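Local structure of receptor-like protein kinase ANXUR1 (Arabidopsis thaliana, 6FIG) at residues A[209-214]-A[366-371]. The protein is a malectin-like receptor kinase involved in plant reproduction, whose ectodomain probably senses extracellular signals for a cytoplasmic serine/threonine kinase domain. Numbering follows the deposited sequence.
Sequences RTWYND and GLEIFK
E368 OE2 is held by two partners. A water donates a hydrogen bond to it at 2.6 Å (water O to OE2), and R190 of the strand 185-192 adds a salt bridge through NE. The same water accepts from R209 NH1 at 2.9 Å, lying in the plane of the guanidinium at its edge. The water therefore links the two charged side chains. Directly, R209 NH1 and E368 OE2 stand 4.4 Å apart. OE2 stands off the flat of the guanidinium and no N-H is aimed at it, which leaves an attraction of charges and not a salt bridge. The other carboxylate oxygen, OE1, is hydrogen-bonded to H285 NE2.

The remaining contact is made by W211. The outer end of its six-membered ring reaches the glutamate, with CH2 3.5 Å from E368 CD and CZ3 3.8 Å from E368 CG. Ring and carboxylate planes are 43° apart, so this is not a flat stack. In E368, CG lies anti to the carbonyl carbon (chi1 -63°), and the extended chain beyond it carries the carboxylate to the indole. W211 CZ2 also sits 3.8 Å above the centre of the R209 guanidinium, covering one face. D203 pairs with R209 NE.

The contact joins the loop leading into the short strand 212-213 to the strand 363-372, near the calcium site of N192, V193, I249, T252 and N365. The calcium ion is about 8 Å from the side chain of W211. These two strands flank the strand 185-192, which supplies R190. The buried carboxylate is thus met by an arginine, a histidine and a water, and the nearby positive charge probably favours its ionised form.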
loop_
_atom_site.group_PDB
_atom_site.type_symbol
_atom_site.label_atom_id
_atom_site.label_comp_id
_atom_site.label_asym_id
_atom_site.label_seq_id
_atom_site.Cartn_x
_atom_site.Cartn_y
_atom_site.Cartn_z
ATOM N N ARG A 209 10.090 -4.431 0.228
ATOM C CA ARG A 209 11.432 -4.996 0.197
ATOM C C ARG A 209 12.247 -4.350 -0.921
ATOM O O ARG A 209 11.742 -4.112 -2.015
ATOM C CB ARG A 209 11.398 -6.495 -0.080
ATOM C CG ARG A 209 10.679 -7.316 0.972
ATOM C CD ARG A 209 10.310 -8.705 0.458
ATOM N NE ARG A 209 9.384 -8.613 -0.653
ATOM C CZ ARG A 209 8.788 -9.644 -1.259
ATOM N NH1 ARG A 209 9.007 -10.897 -0.883
ATOM N NH2 ARG A 209 7.992 -9.401 -2.288
ATOM N N THR A 210 13.508 -4.071 -0.632
ATOM C CA THR A 210 14.428 -3.584 -1.637
ATOM C C THR A 210 15.167 -4.783 -2.226
ATOM O O THR A 210 15.654 -5.623 -1.491
ATOM C CB THR A 210 15.421 -2.594 -1.026
ATOM O OG1 THR A 210 14.675 -1.522 -0.447
ATOM C CG2 THR A 210 16.334 -2.021 -2.081
ATOM N N TRP A 211 15.247 -4.848 -3.551
ATOM C CA TRP A 211 15.997 -5.923 -4.236
ATOM C C TRP A 211 17.235 -5.282 -4.872
ATOM O O TRP A 211 17.115 -4.414 -5.727
ATOM C CB TRP A 211 15.134 -6.617 -5.274
ATOM C CG TRP A 211 13.857 -7.192 -4.760
ATOM C CD1 TRP A 211 12.723 -6.496 -4.376
ATOM C CD2 TRP A 211 13.574 -8.578 -4.521
ATOM N NE1 TRP A 211 11.759 -7.383 -3.953
ATOM C CE2 TRP A 211 12.255 -8.661 -4.025
ATOM C CE3 TRP A 211 14.302 -9.770 -4.718
ATOM C CZ2 TRP A 211 11.666 -9.866 -3.695
ATOM C CZ3 TRP A 211 13.703 -10.957 -4.406
ATOM C CH2 TRP A 211 12.405 -11.006 -3.901
ATOM N N TYR A 212 18.421 -5.690 -4.452
ATOM C CA TYR A 212 19.652 -5.007 -4.863
ATOM C C TYR A 212 20.336 -5.723 -6.023
ATOM O O TYR A 212 20.297 -6.962 -6.122
ATOM C CB TYR A 212 20.617 -4.956 -3.696
ATOM C CG TYR A 212 20.109 -4.151 -2.524
ATOM C CD1 TYR A 212 20.348 -2.795 -2.453
ATOM C CD2 TYR A 212 19.382 -4.757 -1.499
ATOM C CE1 TYR A 212 19.885 -2.048 -1.366
ATOM C CE2 TYR A 212 18.920 -4.027 -0.410
ATOM C CZ TYR A 212 19.170 -2.677 -0.358
ATOM O OH TYR A 212 18.699 -1.963 0.716
ATOM N N ASN A 213 21.002 -4.951 -6.863
ATOM C CA ASN A 213 21.800 -5.549 -7.922
ATOM C C ASN A 213 22.842 -6.514 -7.328
ATOM O O ASN A 213 23.392 -6.271 -6.247
ATOM C CB ASN A 213 22.461 -4.483 -8.781
ATOM C CG ASN A 213 23.367 -5.086 -9.839
ATOM O OD1 ASN A 213 24.572 -5.114 -9.657
ATOM N ND2 ASN A 213 22.790 -5.601 -10.924
ATOM N N ASP A 214 23.075 -7.630 -8.032
ATOM C CA ASP A 214 23.936 -8.706 -7.526
ATOM C C ASP A 214 25.423 -8.563 -7.817
ATOM O O ASP A 214 26.217 -9.313 -7.265
ATOM C CB ASP A 214 23.458 -10.058 -8.048
ATOM C CG ASP A 214 23.711 -10.226 -9.522
ATOM O OD1 ASP A 214 23.338 -9.304 -10.290
ATOM O OD2 ASP A 214 24.302 -11.263 -9.915
ATOM N N GLY A 366 16.948 -14.032 -9.537
ATOM C CA GLY A 366 16.877 -13.389 -8.227
ATOM C C GLY A 366 17.442 -14.308 -7.177
ATOM O O GLY A 366 17.535 -15.533 -7.383
ATOM N N LEU A 367 17.778 -13.736 -6.018
ATOM C CA LEU A 367 18.341 -14.524 -4.937
ATOM C C LEU A 367 18.040 -13.904 -3.595
ATOM O O LEU A 367 18.340 -12.742 -3.395
ATOM C CB LEU A 367 19.857 -14.647 -5.089
ATOM C CG LEU A 367 20.622 -15.467 -4.048
ATOM C CD1 LEU A 367 20.166 -16.927 -3.957
ATOM C CD2 LEU A 367 22.101 -15.391 -4.363
ATOM N N GLU A 368 17.525 -14.710 -2.681
ATOM C CA GLU A 368 17.379 -14.280 -1.289
ATOM C C GLU A 368 18.072 -15.281 -0.403
ATOM O O GLU A 368 18.051 -16.489 -0.670
ATOM C CB GLU A 368 15.924 -14.178 -0.918
ATOM C CG GLU A 368 15.178 -13.129 -1.713
ATOM C CD GLU A 368 13.699 -13.202 -1.471
ATOM O OE1 GLU A 368 13.038 -14.106 -2.018
ATOM O OE2 GLU A 368 13.154 -12.394 -0.647
ATOM N N ILE A 369 18.688 -14.783 0.666
ATOM C CA ILE A 369 19.348 -15.626 1.649
ATOM C C ILE A 369 18.751 -15.297 3.011
ATOM O O ILE A 369 18.766 -14.127 3.402
ATOM C CB ILE A 369 20.861 -15.437 1.653
ATOM C CG1 ILE A 369 21.410 -15.766 0.248
ATOM C CG2 ILE A 369 21.488 -16.305 2.737
ATOM C CD1 ILE A 369 22.883 -15.599 0.091
ATOM N N PHE A 370 18.214 -16.313 3.680
ATOM C CA PHE A 370 17.617 -16.162 5.024
ATOM C C PHE A 370 18.343 -17.006 6.063
ATOM O O PHE A 370 18.688 -18.156 5.809
ATOM C CB PHE A 370 16.176 -16.627 4.990
ATOM C CG PHE A 370 15.337 -15.891 4.000
ATOM C CD1 PHE A 370 14.824 -14.628 4.295
ATOM C CD2 PHE A 370 15.056 -16.452 2.767
ATOM C CE1 PHE A 370 14.064 -13.947 3.353
ATOM C CE2 PHE A 370 14.293 -15.765 1.840
ATOM C CZ PHE A 370 13.809 -14.524 2.134
ATOM N N LYS A 371 18.581 -16.425 7.234
ATOM C CA LYS A 371 19.048 -17.173 8.406
ATOM C C LYS A 371 17.875 -17.737 9.164
ATOM O O LYS A 371 16.967 -16.987 9.483
ATOM C CB LYS A 371 19.805 -16.228 9.327
ATOM C CG LYS A 371 20.419 -16.854 10.553
ATOM C CD LYS A 371 20.838 -15.780 11.551
ATOM C CE LYS A 371 22.051 -15.007 11.087
ATOM N NZ LYS A 371 22.279 -13.857 11.985
HETATM O O HOH W 1 10.983 -12.103 0.834
#